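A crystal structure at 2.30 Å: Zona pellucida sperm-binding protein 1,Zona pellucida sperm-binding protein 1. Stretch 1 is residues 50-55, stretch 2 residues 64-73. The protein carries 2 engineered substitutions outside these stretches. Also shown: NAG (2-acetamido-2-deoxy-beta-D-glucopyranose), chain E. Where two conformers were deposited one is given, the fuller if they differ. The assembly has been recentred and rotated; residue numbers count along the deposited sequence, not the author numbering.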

# COMPACT_ATOMS: atom_id res chain seq x y z
N ILE B 50 -7.32 -2.01 9.17
CA ILE B 50 -8.32 -2.67 8.35
C ILE B 50 -8.89 -1.72 7.29
O ILE B 50 -9.55 -2.18 6.35
CB ILE B 50 -9.45 -3.23 9.24
CG1 ILE B 50 -10.31 -4.25 8.48
CG2 ILE B 50 -10.32 -2.11 9.77
CD1 ILE B 50 -9.60 -5.57 8.24
N CYS B 51 -8.67 -0.42 7.43
CA CYS B 51 -9.32 0.59 6.61
C CYS B 51 -8.73 0.74 5.22
O CYS B 51 -9.23 1.56 4.44
CB CYS B 51 -9.27 1.94 7.33
SG CYS B 51 -10.46 2.07 8.68
N MET B 52 -7.67 -0.01 4.89
CA MET B 52 -7.07 -0.01 3.56
C MET B 52 -6.65 1.40 3.14
O MET B 52 -7.00 1.88 2.06
CB MET B 52 -8.01 -0.65 2.54
CG MET B 52 -8.47 -2.04 2.92
SD MET B 52 -7.10 -3.18 3.22
CE MET B 52 -7.97 -4.61 3.86
N HIS B 53 -5.88 2.06 4.00
CA HIS B 53 -5.29 3.35 3.68
C HIS B 53 -3.87 3.40 4.24
O HIS B 53 -3.57 2.77 5.25
CB HIS B 53 -6.13 4.54 4.18
CG HIS B 53 -6.45 4.50 5.64
ND1 HIS B 53 -7.58 5.09 6.17
CD2 HIS B 53 -5.79 3.96 6.70
CE1 HIS B 53 -7.60 4.91 7.48
NE2 HIS B 53 -6.53 4.23 7.82
N TRP B 54 -3.01 4.15 3.55
CA TRP B 54 -1.59 4.12 3.86
C TRP B 54 -0.97 5.49 3.62
O TRP B 54 -1.52 6.34 2.92
CB TRP B 54 -0.86 3.06 3.03
CG TRP B 54 -1.44 1.68 3.13
CD1 TRP B 54 -1.09 0.70 4.01
CD2 TRP B 54 -2.49 1.13 2.33
NE1 TRP B 54 -1.85 -0.42 3.80
CE2 TRP B 54 -2.72 -0.18 2.78
CE3 TRP B 54 -3.26 1.63 1.27
CZ2 TRP B 54 -3.69 -1.01 2.20
CZ3 TRP B 54 -4.22 0.81 0.70
CH2 TRP B 54 -4.43 -0.50 1.17
N LEU B 55 0.21 5.67 4.21
CA LEU B 55 1.05 6.85 4.04
C LEU B 55 2.48 6.48 3.70
O LEU B 55 3.04 5.65 4.36
CB LEU B 55 1.07 7.70 5.30
CG LEU B 55 -0.14 8.50 5.70
CD1 LEU B 55 0.20 9.36 6.89
CD2 LEU B 55 -0.58 9.38 4.55
N ILE B 64 2.60 10.70 0.10
CA ILE B 64 1.61 9.95 -0.67
C ILE B 64 0.61 9.36 0.30
O ILE B 64 0.98 8.61 1.21
CB ILE B 64 2.28 8.84 -1.49
CG1 ILE B 64 3.36 9.42 -2.42
CG2 ILE B 64 1.24 8.08 -2.31
CD1 ILE B 64 4.27 8.37 -3.05
N PHE B 65 -0.67 9.67 0.10
CA PHE B 65 -1.77 9.03 0.81
C PHE B 65 -2.47 8.09 -0.17
O PHE B 65 -2.91 8.53 -1.24
CB PHE B 65 -2.76 10.05 1.34
CG PHE B 65 -4.01 9.44 1.90
CD1 PHE B 65 -3.96 8.62 3.02
CD2 PHE B 65 -5.23 9.60 1.26
CE1 PHE B 65 -5.11 8.04 3.53
CE2 PHE B 65 -6.39 9.01 1.75
CZ PHE B 65 -6.32 8.23 2.89
N SER B 66 -2.53 6.80 0.17
CA SER B 66 -3.15 5.77 -0.65
C SER B 66 -4.42 5.25 0.02
O SER B 66 -4.43 5.05 1.24
CB SER B 66 -2.18 4.61 -0.88
OG SER B 66 -0.95 5.08 -1.41
N ALA B 67 -5.48 5.05 -0.76
CA ALA B 67 -6.76 4.57 -0.24
C ALA B 67 -7.42 3.60 -1.22
O ALA B 67 -7.65 3.95 -2.38
CB ALA B 67 -7.69 5.74 0.04
N GLY B 68 -7.75 2.40 -0.74
CA GLY B 68 -8.57 1.49 -1.53
C GLY B 68 -10.01 1.96 -1.60
O GLY B 68 -10.52 2.62 -0.70
N TYR B 69 -10.67 1.63 -2.72
CA TYR B 69 -12.06 2.07 -2.92
C TYR B 69 -13.02 1.46 -1.90
O TYR B 69 -14.05 2.07 -1.60
CB TYR B 69 -12.53 1.73 -4.34
CG TYR B 69 -11.94 2.59 -5.44
CD1 TYR B 69 -11.72 3.94 -5.24
CD2 TYR B 69 -11.62 2.05 -6.67
CE1 TYR B 69 -11.18 4.73 -6.24
CE2 TYR B 69 -11.07 2.83 -7.68
CZ TYR B 69 -10.86 4.17 -7.46
OH TYR B 69 -10.32 4.96 -8.46
N GLU B 70 -12.70 0.30 -1.33
CA GLU B 70 -13.59 -0.36 -0.38
C GLU B 70 -13.20 -0.08 1.06
O GLU B 70 -13.66 -0.78 1.97
CB GLU B 70 -13.58 -1.87 -0.63
CG GLU B 70 -13.96 -2.30 -2.04
CD GLU B 70 -15.44 -2.15 -2.32
OE1 GLU B 70 -16.22 -2.03 -1.36
OE2 GLU B 70 -15.82 -2.16 -3.52
N GLY B 71 -12.41 0.96 1.30
CA GLY B 71 -11.90 1.23 2.63
C GLY B 71 -12.83 2.10 3.45
O GLY B 71 -13.93 2.47 3.04
N CYS B 72 -12.37 2.42 4.65
CA CYS B 72 -13.19 3.14 5.61
C CYS B 72 -13.49 4.55 5.14
O CYS B 72 -12.58 5.29 4.73
CB CYS B 72 -12.50 3.24 6.96
SG CYS B 72 -12.24 1.70 7.77
N HIS B 73 -14.75 4.94 5.27
CA HIS B 73 -15.20 6.30 5.05
C HIS B 73 -15.23 6.68 3.58
O HIS B 73 -15.49 7.84 3.25
CB HIS B 73 -14.34 7.29 5.83
CG HIS B 73 -14.41 7.05 7.30
ND1 HIS B 73 -15.60 7.06 8.00
CD2 HIS B 73 -13.45 6.72 8.20
CE1 HIS B 73 -15.36 6.77 9.27
NE2 HIS B 73 -14.07 6.57 9.41
C1 NAG E . 3.92 3.44 6.40
C2 NAG E . 4.47 4.42 7.44
C3 NAG E . 5.51 5.35 6.81
C4 NAG E . 6.58 4.54 6.09
C5 NAG E . 5.94 3.58 5.10
C6 NAG E . 6.93 2.66 4.41
C7 NAG E . 2.82 4.92 9.22
C8 NAG E . 3.33 3.72 9.96
N2 NAG E . 3.40 5.20 8.05
O3 NAG E . 6.10 6.15 7.82
O4 NAG E . 7.47 5.42 5.41
O5 NAG E . 5.00 2.74 5.78
O6 NAG E . 6.30 1.82 3.46
O7 NAG E . 1.91 5.62 9.67
O HOH W 1 -9.54 3.24 1.96
O HOH W 2 -9.79 5.64 3.99

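The two stretches form an antiparallel strand pairing, fastened by a disulfide where the backbones lie outside the strands. Strands 53-55 and 64-68 run at 168° between their N-to-C directions, with axes 4.6 Å apart at closest approach. W54 and S66 make the hydrogen-bonded pair: W54 N donates to S66 O at 2.9 Å, and S66 N returns to W54 O at 3.0 Å (N-H...O angles 151° and 167°). Two residues along, G68 N donates a hydrogen bond to M52 O at 2.9 Å and 169°, nearly linear. At the non-hydrogen-bonded pairs the backbones come close enough for CA-H...O contacts, such as H53 CA to S66 O at 3.1 Å.

Side chains alternate between faces. W54 and S66 share one, with W54 CE3 3.8 Å from S66 CB, a van der Waals contact. On the other, the F65 ring meets L55 at its edge (L55 CD2 to F65 CD1, 3.8 Å) and also touches H53 (H53 CB to F65 CE1, 3.7 Å), mainly dispersion contacts.

From G68 a type I turn to G71, closed by G71 N to G68 O at 3.2 Å, leads into C72. There C51 SG and C72 SG are bonded at 2.0 Å (chi3 -76°), a covalent tie between the two loops, and C72 N donates to C51 O at 3.3 Å. Water 2 donates to C72 O at 2.9 Å and hydrogen-bonds H53 ND1 at 3.2 Å.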